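Local coordinates for lysyl oxidase (Pichia pastoris, PDB 1W7C), which probably oxidises primary amines, including lysine side chains, to aldehydes with a copper ion and a topaquinone cofactor derived from its own chain, at residues A[142-146]-A[211-215]; A[189-193]-A[349-353]. All coordinates share one frame; numbering follows the deposited sequence. Where two conformers were deposited one is given.

Contact 1 (A[142-146]-A[211-215])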
loop_
_atom_site.group_PDB
_atom_site.type_symbol
_atom_site.label_atom_id
_atom_site.label_comp_id
_atom_site.label_asym_id
_atom_site.label_seq_id
_atom_site.Cartn_x
_atom_site.Cartn_y
_atom_site.Cartn_z
ATOM N N LYS A 142 17.964 -34.632 19.401
ATOM C CA LYS A 142 16.591 -34.906 19.031
ATOM C C LYS A 142 16.470 -35.757 17.781
ATOM O O LYS A 142 15.690 -36.696 17.742
ATOM C CB LYS A 142 15.778 -33.617 18.911
ATOM C CG LYS A 142 15.586 -32.886 20.248
ATOM C CD LYS A 142 15.064 -31.441 20.098
ATOM C CE LYS A 142 13.604 -31.409 19.698
ATOM N NZ LYS A 142 13.140 -30.017 19.473
ATOM N N SER A 143 17.243 -35.422 16.768
ATOM C CA SER A 143 17.274 -36.196 15.532
ATOM C C SER A 143 17.666 -37.649 15.793
ATOM O O SER A 143 17.012 -38.568 15.291
ATOM C CB SER A 143 18.256 -35.546 14.546
ATOM O OG SER A 143 18.342 -36.273 13.335
ATOM N N SER A 144 18.684 -37.854 16.622
ATOM C CA SER A 144 19.148 -39.204 16.949
ATOM C C SER A 144 18.099 -39.989 17.717
ATOM O O SER A 144 17.860 -41.167 17.449
ATOM C CB SER A 144 20.441 -39.139 17.760
ATOM O OG SER A 144 21.002 -40.431 17.924
ATOM N N PHE A 145 17.430 -39.305 18.643
ATOM C CA PHE A 145 16.374 -39.921 19.433
ATOM C C PHE A 145 15.210 -40.342 18.527
ATOM O O PHE A 145 14.666 -41.442 18.661
ATOM C CB PHE A 145 15.900 -38.971 20.543
ATOM C CG PHE A 145 14.596 -39.369 21.161
ATOM C CD1 PHE A 145 14.562 -40.319 22.178
ATOM C CD2 PHE A 145 13.401 -38.821 20.713
ATOM C CE1 PHE A 145 13.345 -40.713 22.739
ATOM C CE2 PHE A 145 12.175 -39.226 21.268
ATOM C CZ PHE A 145 12.156 -40.150 22.283
ATOM N N LEU A 146 14.805 -39.470 17.615
ATOM C CA LEU A 146 13.717 -39.820 16.730
ATOM C C LEU A 146 14.079 -41.003 15.836
ATOM O O LEU A 146 13.270 -41.894 15.656
ATOM C CB LEU A 146 13.276 -38.613 15.902
ATOM C CG LEU A 146 12.518 -37.529 16.672
ATOM C CD1 LEU A 146 12.066 -36.461 15.708
ATOM C CD2 LEU A 146 11.329 -38.103 17.399
ATOM N N PHE A 211 3.538 -37.543 16.307
ATOM C CA PHE A 211 4.038 -38.156 17.504
ATOM C C PHE A 211 4.354 -37.109 18.563
ATOM O O PHE A 211 4.405 -35.914 18.285
ATOM C CB PHE A 211 5.273 -39.035 17.207
ATOM C CG PHE A 211 6.310 -38.355 16.378
ATOM C CD1 PHE A 211 7.306 -37.588 16.969
ATOM C CD2 PHE A 211 6.316 -38.499 14.998
ATOM C CE1 PHE A 211 8.258 -36.931 16.185
ATOM C CE2 PHE A 211 7.251 -37.855 14.220
ATOM C CZ PHE A 211 8.240 -37.085 14.807
ATOM N N LYS A 212 4.559 -37.597 19.775
ATOM C CA LYS A 212 4.823 -36.773 20.944
ATOM C C LYS A 212 5.840 -37.489 21.792
ATOM O O LYS A 212 5.708 -38.684 22.039
ATOM C CB LYS A 212 3.557 -36.531 21.757
ATOM C CG LYS A 212 3.731 -35.549 22.921
ATOM C CD LYS A 212 2.522 -35.564 23.846
ATOM C CE LYS A 212 2.674 -34.590 24.988
ATOM N NZ LYS A 212 1.563 -34.641 25.982
ATOM N N PHE A 213 6.850 -36.759 22.248
ATOM C CA PHE A 213 7.905 -37.333 23.076
ATOM C C PHE A 213 8.262 -36.446 24.255
ATOM O O PHE A 213 8.009 -35.254 24.258
ATOM C CB PHE A 213 9.148 -37.705 22.249
ATOM C CG PHE A 213 9.788 -36.550 21.514
ATOM C CD1 PHE A 213 10.898 -35.921 22.035
ATOM C CD2 PHE A 213 9.301 -36.118 20.269
ATOM C CE1 PHE A 213 11.518 -34.897 21.338
ATOM C CE2 PHE A 213 9.915 -35.077 19.574
ATOM C CZ PHE A 213 11.017 -34.468 20.111
ATOM N N ASP A 214 8.756 -37.095 25.293
ATOM C CA ASP A 214 9.292 -36.458 26.476
ATOM C C ASP A 214 10.811 -36.427 26.325
ATOM O O ASP A 214 11.465 -37.475 26.146
ATOM C CB ASP A 214 8.916 -37.251 27.720
ATOM C CG ASP A 214 9.336 -36.556 28.974
ATOM O OD1 ASP A 214 10.524 -36.320 29.135
ATOM O OD2 ASP A 214 8.544 -36.253 29.883
ATOM N N MET A 215 11.371 -35.223 26.348
ATOM C CA MET A 215 12.811 -34.996 26.206
ATOM C C MET A 215 13.354 -34.246 27.427
ATOM O O MET A 215 14.259 -33.409 27.305
ATOM C CB MET A 215 13.096 -34.223 24.899
ATOM C CG MET A 215 12.269 -32.960 24.747
ATOM S SD MET A 215 12.821 -31.886 23.401
ATOM C CE MET A 215 14.442 -31.391 24.005
#

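Contact 2 (A[189-193]-A[349-353])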
loop_
_atom_site.group_PDB
_atom_site.type_symbol
_atom_site.label_atom_id
_atom_site.label_comp_id
_atom_site.label_asym_id
_atom_site.label_seq_id
_atom_site.Cartn_x
_atom_site.Cartn_y
_atom_site.Cartn_z
ATOM N N ASP A 189 7.519 -32.493 23.304
ATOM C CA ASP A 189 7.537 -31.916 21.968
ATOM C C ASP A 189 6.749 -32.836 21.036
ATOM O O ASP A 189 6.737 -34.055 21.224
ATOM C CB ASP A 189 9.016 -31.758 21.524
ATOM C CG ASP A 189 9.235 -30.796 20.387
ATOM O OD1 ASP A 189 8.280 -30.083 19.956
ATOM O OD2 ASP A 189 10.382 -30.647 19.883
ATOM N N TYR A 190 6.072 -32.239 20.079
ATOM C CA TYR A 190 5.354 -32.973 19.063
ATOM C C TYR A 190 6.199 -32.991 17.786
ATOM O O TYR A 190 7.181 -32.274 17.657
ATOM C CB TYR A 190 3.995 -32.326 18.798
ATOM C CG TYR A 190 2.998 -32.534 19.928
ATOM C CD1 TYR A 190 2.957 -31.670 21.011
ATOM C CD2 TYR A 190 2.092 -33.587 19.919
ATOM C CE1 TYR A 190 2.049 -31.848 22.033
ATOM C CE2 TYR A 190 1.152 -33.763 20.943
ATOM C CZ TYR A 190 1.136 -32.885 21.991
ATOM O OH TYR A 190 0.202 -33.073 22.985
ATOM N N GLY A 191 5.800 -33.831 16.851
ATOM C CA GLY A 191 6.486 -33.944 15.583
ATOM C C GLY A 191 5.648 -34.594 14.509
ATOM O O GLY A 191 4.534 -35.078 14.776
ATOM N N THR A 192 6.168 -34.538 13.282
ATOM C CA THR A 192 5.508 -35.178 12.162
ATOM C C THR A 192 6.518 -35.660 11.155
ATOM O O THR A 192 7.727 -35.490 11.353
ATOM C CB THR A 192 4.484 -34.209 11.511
ATOM O OG1 THR A 192 3.615 -34.940 10.636
ATOM C CG2 THR A 192 5.172 -33.132 10.644
ATOM N N CYS A 193 6.020 -36.259 10.078
ATOM C CA CYS A 193 6.859 -36.700 8.980
ATOM C C CYS A 193 6.361 -36.109 7.661
ATOM O O CYS A 193 5.156 -35.936 7.455
ATOM C CB CYS A 193 6.849 -38.234 8.867
ATOM S SG CYS A 193 7.420 -39.121 10.323
ATOM N N PRO A 349 -1.611 -31.861 15.639
ATOM C CA PRO A 349 -0.701 -31.510 16.732
ATOM C C PRO A 349 0.688 -31.039 16.285
ATOM O O PRO A 349 1.539 -30.760 17.146
ATOM C CB PRO A 349 -0.590 -32.802 17.518
ATOM C CG PRO A 349 -0.774 -33.862 16.486
ATOM C CD PRO A 349 -1.791 -33.320 15.528
ATOM N N PHE A 350 0.953 -30.981 14.989
ATOM C CA PHE A 350 2.177 -30.334 14.525
ATOM C C PHE A 350 1.930 -28.860 14.276
ATOM O O PHE A 350 2.566 -27.994 14.910
ATOM C CB PHE A 350 2.760 -31.004 13.302
ATOM C CG PHE A 350 4.149 -30.516 12.975
ATOM C CD1 PHE A 350 5.274 -31.092 13.574
ATOM C CD2 PHE A 350 4.348 -29.474 12.097
ATOM C CE1 PHE A 350 6.547 -30.644 13.275
ATOM C CE2 PHE A 350 5.627 -29.024 11.833
ATOM C CZ PHE A 350 6.719 -29.619 12.416
ATOM N N ASN A 351 1.021 -28.556 13.365
ATOM C CA ASN A 351 0.781 -27.156 13.022
ATOM C C ASN A 351 0.181 -26.392 14.200
ATOM O O ASN A 351 0.528 -25.244 14.424
ATOM C CB ASN A 351 -0.043 -27.024 11.747
ATOM C CG ASN A 351 0.764 -27.329 10.484
ATOM O OD1 ASN A 351 1.935 -27.698 10.533
ATOM N ND2 ASN A 351 0.139 -27.143 9.344
ATOM N N GLN A 352 -0.667 -27.030 15.009
ATOM C CA GLN A 352 -1.269 -26.313 16.132
ATOM C C GLN A 352 -0.210 -25.934 17.199
ATOM O O GLN A 352 -0.428 -24.996 17.953
ATOM C CB GLN A 352 -2.446 -27.087 16.727
ATOM C CG GLN A 352 -3.077 -26.469 17.969
ATOM C CD GLN A 352 -3.541 -25.012 17.783
ATOM O OE1 GLN A 352 -4.003 -24.607 16.715
ATOM N NE2 GLN A 352 -3.403 -24.229 18.845
ATOM N N HIS A 353 0.928 -26.646 17.221
ATOM C CA HIS A 353 2.039 -26.380 18.119
ATOM C C HIS A 353 3.184 -25.623 17.456
ATOM O O HIS A 353 4.272 -25.562 18.003
ATOM C CB HIS A 353 2.532 -27.691 18.738
ATOM C CG HIS A 353 1.540 -28.297 19.686
ATOM N ND1 HIS A 353 0.918 -29.505 19.448
ATOM C CD2 HIS A 353 1.016 -27.819 20.844
ATOM C CE1 HIS A 353 0.078 -29.759 20.440
ATOM N NE2 HIS A 353 0.128 -28.761 21.308
#

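Contact 1 (A[142-146]-A[211-215])
F145 and L146 of the helix close down on F213 of the strand, with K142 completing the grip. CE2 of F145 sits 3.5 Å from F213 CB, and CD2 of F145 lies over one face of the F213 ring. The two rings slide past each other obliquely, centroids 5.3 Å apart and planes at 41°. L146 is suited to the space beside two phenylalanines because its branched end fills it: CD2 is wedged between the two rings, 3.5 Å from F211 CE1 and 4.0 Å from F213 CE2, while CD1 adds a second contact on F211. K142 contributes its methylenes. CE meets the edge of F213 at CZ (4.0 Å) and rests 3.8 Å from M215 SD; M215, bent at its third torsion, lays SD and CE against the lysine methylenes. The lysine chain turns at chi3 (73°), taking NZ beyond the apolar layer to its polar partners D189 and Q178, so a buried charge is satisfied. F211 and F213, two residues apart on an extended strand, naturally face the same way, whereas K212 between them turns to the other side. Helix 136-150 thus lies across one face of the antiparallel sheet, above strand 209-214. S174 of strand 170-180 touches K142, L146 and F213, and M225 of strand 224-230 packs against F211 and F213.

Contact 2 (A[189-193]-A[349-353])
This is a buried interdomain contact, made by ring stacking and CH-pi packing, in which a strand of the small five-stranded antiparallel sheet meets a loop of the copper amine oxidase enzyme domain, between strands 329-344 and 355-357. Its aromatic element is the offset stack of Y190 on H353: the planes are nearly parallel, at 8°, and the centroids lie 4.2 Å apart. Each ring is displaced toward the other's rim, which brings Y190 CE1 within 3.3 Å of H353 CE1. The imidazole is kept from rotating by its own loop, since H353 ND1 donates a nearly straight 2.7 Å hydrogen bond to P349 O, with the carbonyl oxygen in the ring plane. That same oxygen approaches Y190 CB, and P349 CB packs against Y190 CD2 at 3.7 Å, so the backbone carbonyl of P349 takes the bond while its ring packs against the tyrosine. Further along the strand, T192 sets its methyl over one face of F350, CG2 being 3.7 Å from the ring centroid. Its OG1 stands anti to the backbone N (chi1 -166°) and bonds to F209 O, leaving the methyl for the ring. F350 CD1 also comes 3.6 Å from the backbone carbon G191 C, and G191 CA lies at the edge of the ring, in its plane. On its far nitrogen H353 hydrogen-bonds through NE2 to Y527 of the second subunit, and W521 of that subunit also meets the imidazole. With ND1 committed as donor, a neutral H353 would offer NE2 as an acceptor; one histidine thereby ties its own loop, the small sheet and the dimer partner together.

Overall arrangement
Contacts 1 and 2, centres 12 Å apart, lie on opposite faces of one antiparallel sheet, joined through its neighbouring strands 187-195 and 209-214. A probable backbone hydrogen bond, G191 N to F211 O at 2.9 Å, couples the strands, and the 2.9 Å salt bridge from K142 NZ to D189 OD2 links the helix of contact 1 to the strand of contact 2. On the face of contact 2, K212 CD packs on Y190 OH. Contact 1 is remote from the copper centre, though the L146 side chain is about 10 Å from a bound NAG; in contact 2 the F350 side chain is about 11 Å from that of copper ligand H488 and about 14 Å from the ion.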